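Local coordinates for protein Atp-dependent DNA ligase (Psychromonas sp., PDB 4D05) that joins breaks in DNA at the expense of ATP, probably by way of the enzyme-adenylate intermediate common to this ligase family, at residues Thr51-Ser56 and Lys91-Met96; Asp28-Tyr33 and Thr75-Ala80. One frame throughout, in Å; residues are numbered along the deposited sequence. Where two conformers were deposited one is given.

Interaction 1 of 2, residues Thr51-Ser56 and Lys91-Met96; sequences TWFIAS and KQIKFM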
loop_
_atom_site.group_PDB
_atom_site.type_symbol
_atom_site.label_atom_id
_atom_site.label_comp_id
_atom_site.label_asym_id
_atom_site.label_seq_id
_atom_site.Cartn_x
_atom_site.Cartn_y
_atom_site.Cartn_z
ATOM N N THR A 51 22.951 -7.039 15.746
ATOM C CA THR A 51 24.142 -7.159 14.919
ATOM C C THR A 51 24.081 -8.369 13.996
ATOM O O THR A 51 24.447 -8.284 12.831
ATOM C CB THR A 51 25.363 -7.291 15.827
ATOM O OG1 THR A 51 25.411 -6.138 16.643
ATOM C CG2 THR A 51 26.589 -7.379 15.023
ATOM N N TRP A 52 23.643 -9.509 14.515
ATOM C CA TRP A 52 23.579 -10.726 13.706
ATOM C C TRP A 52 22.540 -10.625 12.586
ATOM O O TRP A 52 22.609 -11.367 11.587
ATOM C CB TRP A 52 23.301 -11.966 14.590
ATOM C CG TRP A 52 22.210 -11.755 15.613
ATOM C CD1 TRP A 52 22.382 -11.404 16.922
ATOM C CD2 TRP A 52 20.786 -11.854 15.409
ATOM N NE1 TRP A 52 21.178 -11.291 17.539
ATOM C CE2 TRP A 52 20.180 -11.575 16.643
ATOM C CE3 TRP A 52 19.977 -12.190 14.322
ATOM C CZ2 TRP A 52 18.795 -11.589 16.821
ATOM C CZ3 TRP A 52 18.583 -12.212 14.510
ATOM C CH2 TRP A 52 18.022 -11.922 15.746
ATOM N N PHE A 53 21.572 -9.729 12.732
ATOM C CA PHE A 53 20.555 -9.553 11.683
ATOM C C PHE A 53 21.150 -8.834 10.464
ATOM O O PHE A 53 20.890 -9.203 9.327
ATOM C CB PHE A 53 19.375 -8.762 12.235
ATOM C CG PHE A 53 18.214 -8.660 11.281
ATOM C CD1 PHE A 53 17.260 -9.692 11.212
ATOM C CD2 PHE A 53 18.054 -7.547 10.469
ATOM C CE1 PHE A 53 16.203 -9.597 10.317
ATOM C CE2 PHE A 53 16.993 -7.471 9.587
ATOM C CZ PHE A 53 16.077 -8.497 9.515
ATOM N N ILE A 54 21.985 -7.829 10.713
ATOM C CA ILE A 54 22.505 -6.993 9.628
ATOM C C ILE A 54 23.954 -7.326 9.243
ATOM O O ILE A 54 24.472 -6.782 8.278
ATOM C CB ILE A 54 22.451 -5.516 9.996
ATOM C CG1 ILE A 54 23.366 -5.242 11.201
ATOM C CG2 ILE A 54 20.976 -5.045 10.233
ATOM C CD1 ILE A 54 23.559 -3.741 11.514
ATOM N N ALA A 55 24.608 -8.205 10.000
ATOM C CA ALA A 55 26.046 -8.420 9.846
ATOM C C ALA A 55 26.522 -8.754 8.429
ATOM O O ALA A 55 27.614 -8.334 8.024
ATOM C CB ALA A 55 26.514 -9.500 10.795
ATOM N N SER A 56 25.714 -9.522 7.699
ATOM C CA SER A 56 26.096 -9.967 6.371
ATOM C C SER A 56 25.784 -8.956 5.262
ATOM O O SER A 56 26.199 -9.127 4.123
ATOM C CB SER A 56 25.339 -11.252 6.058
ATOM O OG SER A 56 23.948 -10.925 5.923
ATOM N N LYS A 91 14.717 -12.710 14.553
ATOM C CA LYS A 91 15.088 -13.878 13.753
ATOM C C LYS A 91 14.030 -14.290 12.724
ATOM O O LYS A 91 14.351 -14.915 11.707
ATOM C CB LYS A 91 15.426 -15.052 14.686
ATOM C CG LYS A 91 14.235 -15.684 15.363
ATOM C CD LYS A 91 14.648 -16.557 16.530
ATOM C CE LYS A 91 13.421 -17.159 17.186
ATOM N NZ LYS A 91 13.749 -18.063 18.287
ATOM N N GLN A 92 12.773 -13.945 12.980
ATOM C CA GLN A 92 11.703 -14.285 12.044
ATOM C C GLN A 92 11.460 -13.221 10.979
ATOM O O GLN A 92 10.670 -13.437 10.050
ATOM C CB GLN A 92 10.426 -14.535 12.788
ATOM C CG GLN A 92 9.863 -13.355 13.458
ATOM C CD GLN A 92 8.894 -13.785 14.559
ATOM O OE1 GLN A 92 7.870 -14.475 14.298
ATOM N NE2 GLN A 92 9.219 -13.401 15.803
ATOM N N ILE A 93 12.102 -12.068 11.129
ATOM C CA ILE A 93 11.967 -10.971 10.171
ATOM C C ILE A 93 12.881 -11.156 8.945
ATOM O O ILE A 93 13.979 -11.670 9.050
ATOM C CB ILE A 93 12.259 -9.611 10.871
ATOM C CG1 ILE A 93 11.264 -9.407 12.002
ATOM C CG2 ILE A 93 12.180 -8.471 9.894
ATOM C CD1 ILE A 93 11.421 -8.096 12.718
ATOM N N LYS A 94 12.391 -10.758 7.782
ATOM C CA LYS A 94 13.201 -10.634 6.593
ATOM C C LYS A 94 13.121 -9.181 6.144
ATOM O O LYS A 94 12.035 -8.562 6.163
ATOM C CB LYS A 94 12.678 -11.528 5.455
ATOM C CG LYS A 94 12.731 -12.996 5.806
ATOM C CD LYS A 94 11.716 -13.836 5.084
ATOM C CE LYS A 94 10.294 -13.523 5.564
ATOM N NZ LYS A 94 9.375 -14.554 5.069
ATOM N N PHE A 95 14.276 -8.635 5.763
ATOM C CA PHE A 95 14.359 -7.363 5.049
ATOM C C PHE A 95 14.164 -7.675 3.580
ATOM O O PHE A 95 15.052 -8.256 2.919
ATOM C CB PHE A 95 15.708 -6.688 5.325
ATOM C CG PHE A 95 15.847 -5.273 4.776
ATOM C CD1 PHE A 95 14.815 -4.357 4.827
ATOM C CD2 PHE A 95 17.046 -4.867 4.224
ATOM C CE1 PHE A 95 14.982 -3.056 4.333
ATOM C CE2 PHE A 95 17.215 -3.585 3.752
ATOM C CZ PHE A 95 16.170 -2.678 3.781
HETATM N N MSE A 96 12.964 -7.366 3.100
HETATM C CA MSE A 96 12.525 -7.676 1.752
HETATM C C MSE A 96 12.748 -6.466 0.884
HETATM O O MSE A 96 12.017 -5.478 0.978
HETATM C CB MSE A 96 11.005 -8.006 1.765
HETATM C CG MSE A 96 10.596 -9.139 2.701
HETATM SE SE MSE A 96 11.160 -10.915 2.243
HETATM C CE MSE A 96 10.218 -11.063 0.541
#

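Interaction 2 of 2, residues Asp28-Tyr33 and Thr75-Ala80; sequences DGIRAY and TVSGIA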
loop_
_atom_site.group_PDB
_atom_site.type_symbol
_atom_site.label_atom_id
_atom_site.label_comp_id
_atom_site.label_asym_id
_atom_site.label_seq_id
_atom_site.Cartn_x
_atom_site.Cartn_y
_atom_site.Cartn_z
ATOM N N ASP A 28 2.672 -5.737 3.485
ATOM C CA ASP A 28 2.212 -4.962 4.637
ATOM C C ASP A 28 3.210 -5.192 5.773
ATOM O O ASP A 28 3.011 -6.037 6.651
ATOM C CB ASP A 28 0.834 -5.443 5.058
ATOM C CG ASP A 28 0.156 -4.509 6.057
ATOM O OD1 ASP A 28 0.515 -3.326 6.203
ATOM O OD2 ASP A 28 -0.817 -4.970 6.657
ATOM N N GLY A 29 4.280 -4.427 5.728
ATOM C CA GLY A 29 5.311 -4.478 6.761
ATOM C C GLY A 29 5.692 -3.104 7.243
ATOM O O GLY A 29 4.895 -2.163 7.195
ATOM N N ILE A 30 6.935 -2.987 7.721
ATOM C CA ILE A 30 7.467 -1.728 8.175
ATOM C C ILE A 30 8.597 -1.339 7.236
ATOM O O ILE A 30 9.568 -2.087 7.098
ATOM C CB ILE A 30 8.012 -1.857 9.617
ATOM C CG1 ILE A 30 6.852 -2.058 10.600
ATOM C CG2 ILE A 30 8.809 -0.621 10.020
ATOM C CD1 ILE A 30 5.922 -0.862 10.722
ATOM N N ARG A 31 8.461 -0.184 6.588
ATOM C CA ARG A 31 9.482 0.237 5.654
ATOM C C ARG A 31 10.785 0.534 6.375
ATOM O O ARG A 31 10.781 1.113 7.456
ATOM C CB ARG A 31 9.039 1.484 4.912
ATOM C CG ARG A 31 9.952 1.792 3.745
ATOM C CD ARG A 31 9.458 2.924 2.887
ATOM N NE ARG A 31 10.399 3.183 1.818
ATOM C CZ ARG A 31 10.070 3.600 0.606
ATOM N NH1 ARG A 31 8.831 3.847 0.296
ATOM N NH2 ARG A 31 11.010 3.784 -0.279
ATOM N N ALA A 32 11.903 0.150 5.771
ATOM C CA ALA A 32 13.220 0.447 6.325
ATOM C C ALA A 32 14.164 0.833 5.192
ATOM O O ALA A 32 14.137 0.242 4.116
ATOM C CB ALA A 32 13.776 -0.741 7.098
ATOM N N TYR A 33 15.003 1.825 5.466
ATOM C CA TYR A 33 16.051 2.252 4.577
ATOM C C TYR A 33 17.373 1.830 5.195
ATOM O O TYR A 33 17.704 2.201 6.327
ATOM C CB TYR A 33 15.996 3.767 4.437
ATOM C CG TYR A 33 17.136 4.385 3.682
ATOM C CD1 TYR A 33 17.154 4.390 2.329
ATOM C CD2 TYR A 33 18.168 5.017 4.337
ATOM C CE1 TYR A 33 18.205 5.000 1.619
ATOM C CE2 TYR A 33 19.204 5.617 3.654
ATOM C CZ TYR A 33 19.226 5.580 2.298
ATOM O OH TYR A 33 20.248 6.163 1.584
ATOM N N THR A 75 2.577 -8.112 14.340
ATOM C CA THR A 75 3.736 -8.797 14.893
ATOM C C THR A 75 5.036 -8.116 14.497
ATOM O O THR A 75 5.864 -7.794 15.343
ATOM C CB THR A 75 3.776 -10.232 14.464
ATOM O OG1 THR A 75 2.571 -10.878 14.912
ATOM C CG2 THR A 75 4.992 -10.910 15.065
ATOM N N VAL A 76 5.226 -7.886 13.189
ATOM C CA VAL A 76 6.480 -7.242 12.769
ATOM C C VAL A 76 6.619 -5.815 13.285
ATOM O O VAL A 76 7.700 -5.401 13.715
ATOM C CB VAL A 76 6.713 -7.353 11.231
ATOM C CG1 VAL A 76 5.805 -6.438 10.437
ATOM C CG2 VAL A 76 8.181 -7.063 10.909
ATOM N N SER A 77 5.526 -5.069 13.308
ATOM C CA SER A 77 5.521 -3.714 13.834
ATOM C C SER A 77 5.884 -3.706 15.323
ATOM O O SER A 77 6.682 -2.882 15.765
ATOM C CB SER A 77 4.118 -3.090 13.641
ATOM O OG SER A 77 4.103 -1.728 14.093
ATOM N N GLY A 78 5.354 -4.656 16.080
ATOM C CA GLY A 78 5.654 -4.739 17.508
ATOM C C GLY A 78 7.121 -5.031 17.778
ATOM O O GLY A 78 7.713 -4.526 18.719
ATOM N N ILE A 79 7.719 -5.868 16.954
ATOM C CA ILE A 79 9.143 -6.146 17.114
ATOM C C ILE A 79 9.966 -4.907 16.723
ATOM O O ILE A 79 10.883 -4.498 17.428
ATOM C CB ILE A 79 9.551 -7.361 16.262
ATOM C CG1 ILE A 79 8.854 -8.636 16.740
ATOM C CG2 ILE A 79 11.063 -7.541 16.279
ATOM C CD1 ILE A 79 8.905 -9.774 15.717
ATOM N N ALA A 80 9.664 -4.335 15.571
ATOM C CA ALA A 80 10.456 -3.233 15.053
ATOM C C ALA A 80 10.416 -2.006 15.954
ATOM O O ALA A 80 11.404 -1.263 15.983
ATOM C CB ALA A 80 10.009 -2.904 13.584
#

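Interaction 1 of 2, residues Thr51-Ser56 and Lys91-Met96
In the adenylation domain, the short helix 51-54 is laid against the entry to strand 94-99, with the ring edge of Phe53 set against Ile93. CG of Phe53 lies anti to the backbone N (chi1 -174°), a setting that carries the ring away from its helix and brings CE1 and CZ to the 91-96 segment. Its edge meets the peptide of Ile93: CE1 lies 3.3 Å from Ile93 O, near the ring plane. Ile93 adds its branch methyl, CG2, which packs 3.9 Å from Phe53 CZ, and the two side chains cross at about a right angle. Trp52 reaches the 3-10 turn that leads into the strand. The far edge of its indole abuts the backbone of Lys91, CH2 standing 3.6 Å from Lys91 N, while the lysine's long chain runs off elsewhere. No hydrogen bond joins the segments. With a serine in place of Phe53, Ile93 CG2 would lose its aromatic neighbour and a gap would probably open between helix 51-54 and the run into strand 94-99. The Phe53 ring also meets Trp90 edge-to-face and the ring of Tyr125 at about 35°. Ile93 is packed further by helix 73-80 and by Leu66 of strand 62-67, and strand 94-99 runs on between 62-67 and 126-128.

Interaction 2 of 2, residues Asp28-Tyr33 and Thr75-Ala80
Ile30 CG1 sits beside the backbone N (chi1 -69°) and the second torsion (-66°) folds CD1 round, which brings the chain's end to Ser77, while the branch methyl CG2 faces Ala80 one turn further along helix 73-80. CG1 packs 3.9 Å from Ser77 CA, close against the helix backbone. CD1 comes to 3.9 Å from Ser77 OG, a van der Waals contact between methyl and hydroxyl, the latter held anti to its own backbone N (chi1 -177°). The other branch is looser: Ile30 CG2 is 4.4 Å from Ala80 CB. Just before the strand begins, CG1 of Val76 rests 4.2 Å from CA of Gly29, where the glycine's bare backbone faces the methyl. Asp28 and Gly29 end the KxDG motif of nucleotidyltransferases, whose lysine, here Lys26, lies in the AMP pocket and is by family the probable site of adenylation. Helix 73-80 thus packs on strand 30-34 as it leaves that motif, Phe73 also touching Ile30. The next residue, Arg31, touches AMP and has its guanidinium NH2 anchored by a salt bridge to Asp63 and a hydrogen bond to Gln7 O.

The two contacts lie 12 Å apart, centre to centre, within the adenylation domain, and both pack on one mixed sheet, in which strand 62-67 separates strands 30-34 and 94-99. Their segments alternate along the chain, in the order 28-33, 51-56, 75-80, 91-96. They also touch directly: Ile93 CD1 of interaction 1 packs 3.6 Å from Ile79 CG2 of interaction 2, and Phe95 CE1 approaches Ala32 O to 3.4 Å. Helix 73-80, followed in the chain by strand 94-99, therefore links the packing round helix 51-54 to the strand carrying Arg31. Interaction 2 adjoins the AMP pocket, whereas interaction 1 extends the same packed layer outward to the exposed indole of Trp52.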